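Local coordinates for hydrophilic protein, virA protein (Chromobacterium violaceum, PDB 3BO6) that is a phosphothreonine lyase effector of the SpvC family that probably eliminates phosphate irreversibly from phosphothreonine residues of host proteins, at residues Ser87-Arg90 and Glu91-Pro94; Arg156-Ile159 and Glu160-Ser164; Ala208-Glu212 and Pro213-Leu217. All coordinates share one frame; numbering follows the deposited sequence. Where two conformers were deposited one is given.

All three contacts are local, between residues close in one chain. From its own centre to the centre of the chain, contact 2 lies nearest, about 10 Å, against 16 Å for contact 1 and 15 Å for contact 3. It is the one wholly inside a helix, with a buried apolar side and a charged side. Contacts 1 and 3 each lead into a helix through an N-cap residue. Polar side-chain bonds dominate contact 1, while contact 3 packs side chains on backbone carbonyls, with a capping bond and waters. Contact 1 joins strand 82-86 to helix 93-104, and the helix of contact 2 packs on both. Contacts 2 and 3 touch where R156 NH1 approaches L217 O at 3.0 Å, probably as a hydrogen bond.

Contact 1: Ser87-Arg90 and Glu91-Pro94; sequences SVQR and EQVP
Q89 and E91 hold this turn together through two bonds, one side chain to side chain and one side chain to backbone. The Q89 side chain starts at CB, which rests on the amide carbon CD of Q92 at 3.9 Å. From CG the chain bends sharply (chi2 -81°), and this turns the amide back over the start of E91. Both ends of the amide grip E91. Q89 OE1 accepts the backbone N-H of E91 at 2.9 Å, from above the amide plane. It also takes a proton from a water that is weakly bonded to Q92 NE2. Q89 NE2 gives its N-H to E91 OE1 at 2.6 Å, with the acceptor almost in the amide plane. The amide and carboxylate are turned 41° against each other. Each end finds a matching partner, consistent with one amide orientation.

The second carboxylate oxygen, E91 OE2, takes R90; both oxygens are met on the syn side. The R90 and E91 side chains run alongside each other, and R90 NE meets E91 OE2 in a nearly straight salt bridge of 3.0 Å (N-H...O angle 166°). A second water takes a weak bond from R90 NH2 and donates to E91 OE1. The main partner of the guanidinium is Q124 O, reached by NH1.

Q92 N bonds to Q89 O at 2.8 Å, closing a type I beta turn with R90 and E91 at its corners. Q92 is the N-cap residue of the next helix, and its OE1 accepts from M172 N. V88 CG2 meets V93 CG2 at 4.0 Å, the side chains crossing at about a right angle. The turn carries the chain from strand 82-86 into helix 93-104. V93 and P94 rest on Y40 of helix 40-44.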
# COMPACT_ATOMS: atom_id res chain seq x y z
N SER A 87 -3.64 -4.33 7.81
CA SER A 87 -3.60 -4.94 9.14
C SER A 87 -4.54 -6.14 9.22
O SER A 87 -5.76 -6.00 9.05
CB SER A 87 -3.99 -3.93 10.22
OG SER A 87 -3.12 -2.82 10.21
N VAL A 88 -3.96 -7.31 9.46
CA VAL A 88 -4.75 -8.50 9.76
C VAL A 88 -4.40 -9.03 11.14
O VAL A 88 -3.45 -8.57 11.79
CB VAL A 88 -4.56 -9.60 8.69
CG1 VAL A 88 -4.97 -9.09 7.31
CG2 VAL A 88 -3.12 -10.11 8.68
N GLN A 89 -5.18 -9.98 11.63
CA GLN A 89 -4.85 -10.61 12.91
C GLN A 89 -3.45 -11.22 12.84
O GLN A 89 -3.09 -11.87 11.85
CB GLN A 89 -5.91 -11.65 13.26
CG GLN A 89 -6.07 -11.90 14.76
CD GLN A 89 -5.00 -12.83 15.28
OE1 GLN A 89 -4.60 -13.76 14.59
NE2 GLN A 89 -4.53 -12.58 16.50
N ARG A 90 -2.65 -11.01 13.89
CA ARG A 90 -1.24 -11.41 13.91
C ARG A 90 -0.97 -12.84 13.45
O ARG A 90 -0.02 -13.08 12.72
CB ARG A 90 -0.67 -11.20 15.32
CG ARG A 90 0.81 -11.55 15.48
CD ARG A 90 1.35 -11.18 16.87
NE ARG A 90 0.60 -11.81 17.95
CZ ARG A 90 0.60 -11.37 19.21
NH1 ARG A 90 1.32 -10.31 19.54
NH2 ARG A 90 -0.11 -12.01 20.13
N GLU A 91 -1.81 -13.78 13.85
CA GLU A 91 -1.59 -15.19 13.50
C GLU A 91 -2.05 -15.57 12.09
O GLU A 91 -1.86 -16.72 11.65
CB GLU A 91 -2.26 -16.10 14.55
CG GLU A 91 -1.49 -16.19 15.89
CD GLU A 91 -1.65 -14.97 16.78
OE1 GLU A 91 -2.79 -14.50 16.96
OE2 GLU A 91 -0.64 -14.47 17.32
N GLN A 92 -2.66 -14.62 11.37
CA GLN A 92 -3.24 -14.89 10.05
C GLN A 92 -2.43 -14.31 8.87
O GLN A 92 -2.91 -14.30 7.74
CB GLN A 92 -4.69 -14.39 10.00
CG GLN A 92 -5.62 -15.15 10.96
CD GLN A 92 -7.03 -14.61 10.99
OE1 GLN A 92 -7.39 -13.73 10.22
NE2 GLN A 92 -7.84 -15.12 11.91
N VAL A 93 -1.22 -13.84 9.12
CA VAL A 93 -0.43 -13.26 8.03
C VAL A 93 -0.20 -14.20 6.83
O VAL A 93 -0.38 -13.79 5.70
CB VAL A 93 0.87 -12.63 8.55
CG1 VAL A 93 1.71 -12.12 7.40
CG2 VAL A 93 0.54 -11.48 9.50
N PRO A 94 0.19 -15.47 7.07
CA PRO A 94 0.36 -16.33 5.90
C PRO A 94 -0.93 -16.50 5.09
O PRO A 94 -0.87 -16.51 3.86
CB PRO A 94 0.82 -17.67 6.51
CG PRO A 94 1.48 -17.28 7.77
CD PRO A 94 0.66 -16.12 8.30
O HOH W 1 -6.25 -16.26 14.57
O HOH W 2 -2.70 -12.64 18.96

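Contact 2: Arg156-Ile159 and Glu160-Ser164; sequences RQFI and ECLES
R156 and E160 lean toward each other one helical turn apart. The R156 chain is extended from CG to NE, with CG opposite the backbone N (chi1 -179°). It runs across the E160 chain at a slant. R156 NE reaches E160 OE2 at 3.4 Å, a weak bond within a salt bridge. The guanidinium and carboxylate planes stand 85° apart, so the two groups are not paired flat. A water reinforces the link: it accepts from R156 NH2 and donates to E160 OE2 at 2.8 Å.

Q157 approaches the same carboxylate on its other oxygen. Its amide is steeply turned to it, and Q157 NE2 stays 3.7 Å from E160 OE1. A second water spans them, accepting from Q157 NE2 at 2.9 Å. The main polar partners of both residues lie outside: R156 NH1 donates to E220 O, and Q157 OE1 accepts from S29 N.

This is regular alpha-helix, part of 149-168, with backbone bonds from residue i+4 to i throughout. E163 N to I159 O, at 3.0 Å, is one of them. The helix is amphipathic. The charged pair and its waters lie along one side, and the apolar residues face strand 82-86 of the antiparallel sheet and helix 93-104, as in an alpha/beta fold.

On the apolar side L162 CG lies over one face of the F158 ring. L162 CD1 comes to 3.9 Å from F158 CE2, and CD2 lies near CE2 and CZ. The same L162 CD1 meets I159 CD1 at 4.0 Å, so one methyl bridges both neighbours. I159 packs on F84 and L162 on I86, both of strand 82-86, while L100 and L103 of helix 93-104 also touch L162.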
# COMPACT_ATOMS: atom_id res chain seq x y z
N ARG A 156 -7.24 3.61 -5.95
CA ARG A 156 -8.39 3.52 -5.08
C ARG A 156 -9.14 2.20 -5.30
O ARG A 156 -9.54 1.52 -4.33
CB ARG A 156 -9.31 4.72 -5.30
CG ARG A 156 -10.54 4.72 -4.40
CD ARG A 156 -11.30 6.04 -4.48
NE ARG A 156 -12.55 5.97 -3.73
CZ ARG A 156 -13.12 7.01 -3.11
NH1 ARG A 156 -12.54 8.21 -3.13
NH2 ARG A 156 -14.27 6.85 -2.46
N GLN A 157 -9.36 1.85 -6.56
CA GLN A 157 -10.01 0.58 -6.90
C GLN A 157 -9.21 -0.62 -6.36
O GLN A 157 -9.79 -1.60 -5.88
CB GLN A 157 -10.18 0.46 -8.42
CG GLN A 157 -11.27 1.38 -9.00
CD GLN A 157 -12.63 0.74 -8.91
OE1 GLN A 157 -12.85 -0.35 -9.44
NE2 GLN A 157 -13.54 1.38 -8.21
N PHE A 158 -7.88 -0.53 -6.42
CA PHE A 158 -7.02 -1.62 -5.95
C PHE A 158 -7.21 -1.81 -4.45
O PHE A 158 -7.34 -2.94 -3.96
CB PHE A 158 -5.56 -1.32 -6.33
CG PHE A 158 -4.61 -2.46 -6.10
CD1 PHE A 158 -4.62 -3.57 -6.93
CD2 PHE A 158 -3.66 -2.38 -5.08
CE1 PHE A 158 -3.71 -4.61 -6.74
CE2 PHE A 158 -2.74 -3.41 -4.88
CZ PHE A 158 -2.77 -4.53 -5.71
N ILE A 159 -7.24 -0.71 -3.70
CA ILE A 159 -7.42 -0.80 -2.25
C ILE A 159 -8.78 -1.42 -1.94
O ILE A 159 -8.89 -2.29 -1.07
CB ILE A 159 -7.27 0.60 -1.56
CG1 ILE A 159 -5.81 0.88 -1.23
CG2 ILE A 159 -8.09 0.64 -0.27
CD1 ILE A 159 -4.81 0.37 -2.23
N GLU A 160 -9.81 -1.02 -2.68
CA GLU A 160 -11.13 -1.61 -2.47
C GLU A 160 -11.14 -3.11 -2.82
O GLU A 160 -11.83 -3.91 -2.18
CB GLU A 160 -12.20 -0.77 -3.18
CG GLU A 160 -12.35 0.61 -2.49
CD GLU A 160 -13.05 1.69 -3.34
OE1 GLU A 160 -13.40 1.42 -4.51
OE2 GLU A 160 -13.24 2.81 -2.81
N CYS A 161 -10.33 -3.53 -3.79
CA CYS A 161 -10.21 -4.94 -4.11
C CYS A 161 -9.44 -5.74 -3.05
O CYS A 161 -9.75 -6.90 -2.77
CB CYS A 161 -9.51 -5.09 -5.45
SG CYS A 161 -10.03 -6.55 -6.25
N LEU A 162 -8.42 -5.12 -2.45
CA LEU A 162 -7.68 -5.75 -1.37
C LEU A 162 -8.65 -6.00 -0.21
O LEU A 162 -8.68 -7.08 0.39
CB LEU A 162 -6.51 -4.87 -0.92
CG LEU A 162 -5.39 -4.64 -1.94
CD1 LEU A 162 -4.45 -3.55 -1.43
CD2 LEU A 162 -4.60 -5.93 -2.26
N GLU A 163 -9.46 -4.98 0.09
CA GLU A 163 -10.45 -5.07 1.16
C GLU A 163 -11.44 -6.19 0.85
O GLU A 163 -11.75 -7.00 1.73
CB GLU A 163 -11.21 -3.74 1.32
CG GLU A 163 -10.41 -2.63 1.98
CD GLU A 163 -10.51 -2.63 3.50
OE1 GLU A 163 -11.59 -2.98 4.04
OE2 GLU A 163 -9.51 -2.27 4.16
N SER A 164 -11.95 -6.23 -0.37
CA SER A 164 -12.94 -7.26 -0.72
C SER A 164 -12.34 -8.67 -0.65
O SER A 164 -12.98 -9.57 -0.11
CB SER A 164 -13.62 -6.97 -2.07
OG SER A 164 -12.73 -7.09 -3.16
O HOH W 3 -15.71 4.04 -2.93
O HOH W 4 -13.31 3.79 -6.59

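Contact 3: Ala208-Glu212 and Pro213-Leu217; sequences ALREE and PFYRL
Y215 and R216 pack closely against the backbone of the preceding turn. Y215 points its CB toward E212, and its CD2 lies 3.6 Å from R210 O, which sits at the ring edge near the ring plane. R216 CG comes to 3.3 Å from the same R210 O. E212 is the N-cap residue of the new helix, and its O accepts from R216 N at 3.0 Å, an almost straight bond. P213 follows as the first helical residue.

The bend of the E212 side chain (chi2 -77°) brings OE1 to a water, at 2.7 Å, that in turn takes the N-H of F214. Its OE2 is in a salt bridge with R196. E212 is buried, with both carboxylate oxygens engaged.

The other side is looser. R210 and E211 are exposed, and both bond back to Q207. A water joins E211 O to R216 NH1, lying in the guanidinium plane. R216 NE itself pairs with E220.

The break between helix 206-210 and helix 213-219 lies here. E212 touches strand 189-193 at Y191 and N193, and the Y215 ring meets that of Y191. P213 rests on helix 7-14, and L217 on both that helix and helix 16-24.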
# COMPACT_ATOMS: atom_id res chain seq x y z
N ALA A 208 -4.11 16.29 10.19
CA ALA A 208 -3.24 16.61 9.07
C ALA A 208 -3.29 15.51 8.02
O ALA A 208 -3.37 15.79 6.81
CB ALA A 208 -1.80 16.84 9.54
N LEU A 209 -3.24 14.25 8.46
CA LEU A 209 -3.29 13.17 7.49
C LEU A 209 -4.62 13.08 6.77
O LEU A 209 -4.67 12.83 5.57
CB LEU A 209 -2.94 11.82 8.13
CG LEU A 209 -1.46 11.60 8.47
CD1 LEU A 209 -1.28 10.31 9.28
CD2 LEU A 209 -0.59 11.57 7.21
N ARG A 210 -5.73 13.30 7.49
CA ARG A 210 -7.06 13.28 6.86
C ARG A 210 -7.21 14.40 5.83
O ARG A 210 -8.03 14.31 4.91
CB ARG A 210 -8.17 13.40 7.91
CG ARG A 210 -8.41 12.16 8.77
CD ARG A 210 -9.66 12.35 9.64
NE ARG A 210 -9.42 13.28 10.73
CZ ARG A 210 -9.14 12.91 11.98
NH1 ARG A 210 -8.93 13.82 12.92
NH2 ARG A 210 -9.09 11.62 12.27
N GLU A 211 -6.41 15.44 5.98
CA GLU A 211 -6.39 16.55 5.02
C GLU A 211 -5.43 16.38 3.84
O GLU A 211 -5.42 17.20 2.93
CB GLU A 211 -6.15 17.89 5.74
CG GLU A 211 -7.26 18.21 6.74
CD GLU A 211 -7.11 19.54 7.44
OE1 GLU A 211 -6.16 20.29 7.13
OE2 GLU A 211 -7.95 19.82 8.31
N GLU A 212 -4.62 15.32 3.83
CA GLU A 212 -3.75 15.07 2.68
C GLU A 212 -4.58 14.91 1.42
O GLU A 212 -5.47 14.07 1.37
CB GLU A 212 -2.96 13.78 2.89
CG GLU A 212 -1.79 13.92 3.87
CD GLU A 212 -0.57 14.62 3.26
OE1 GLU A 212 -0.43 14.62 2.01
OE2 GLU A 212 0.26 15.14 4.03
N PRO A 213 -4.28 15.69 0.38
CA PRO A 213 -5.06 15.56 -0.85
C PRO A 213 -5.09 14.11 -1.37
O PRO A 213 -6.15 13.64 -1.75
CB PRO A 213 -4.33 16.52 -1.80
CG PRO A 213 -3.86 17.63 -0.88
CD PRO A 213 -3.41 16.89 0.38
N PHE A 214 -3.97 13.41 -1.34
CA PHE A 214 -3.97 12.03 -1.82
C PHE A 214 -4.95 11.17 -1.03
O PHE A 214 -5.70 10.38 -1.61
CB PHE A 214 -2.55 11.42 -1.78
CG PHE A 214 -2.52 9.95 -2.18
CD1 PHE A 214 -2.39 9.59 -3.51
CD2 PHE A 214 -2.67 8.95 -1.23
CE1 PHE A 214 -2.38 8.25 -3.89
CE2 PHE A 214 -2.67 7.62 -1.60
CZ PHE A 214 -2.53 7.27 -2.94
N TYR A 215 -4.94 11.32 0.29
CA TYR A 215 -5.85 10.55 1.13
C TYR A 215 -7.31 10.88 0.81
O TYR A 215 -8.15 9.99 0.70
CB TYR A 215 -5.59 10.84 2.61
CG TYR A 215 -6.57 10.13 3.52
CD1 TYR A 215 -6.47 8.76 3.73
CD2 TYR A 215 -7.59 10.82 4.17
CE1 TYR A 215 -7.35 8.09 4.56
CE2 TYR A 215 -8.49 10.14 5.00
CZ TYR A 215 -8.35 8.78 5.20
OH TYR A 215 -9.22 8.10 6.01
N ARG A 216 -7.61 12.16 0.64
CA ARG A 216 -8.97 12.57 0.32
C ARG A 216 -9.43 11.97 -1.01
O ARG A 216 -10.58 11.54 -1.15
CB ARG A 216 -9.08 14.09 0.31
CG ARG A 216 -8.77 14.72 1.67
CD ARG A 216 -8.95 16.23 1.66
NE ARG A 216 -10.36 16.59 1.47
CZ ARG A 216 -10.78 17.83 1.29
NH1 ARG A 216 -9.90 18.82 1.26
NH2 ARG A 216 -12.08 18.07 1.11
N LEU A 217 -8.51 11.89 -1.97
CA LEU A 217 -8.82 11.27 -3.26
C LEU A 217 -9.07 9.77 -3.13
O LEU A 217 -9.83 9.19 -3.90
CB LEU A 217 -7.69 11.56 -4.24
CG LEU A 217 -7.60 13.05 -4.65
CD1 LEU A 217 -6.26 13.38 -5.32
CD2 LEU A 217 -8.76 13.45 -5.56
O HOH W 5 -6.98 18.86 1.45
O HOH W 6 -1.24 14.34 -0.58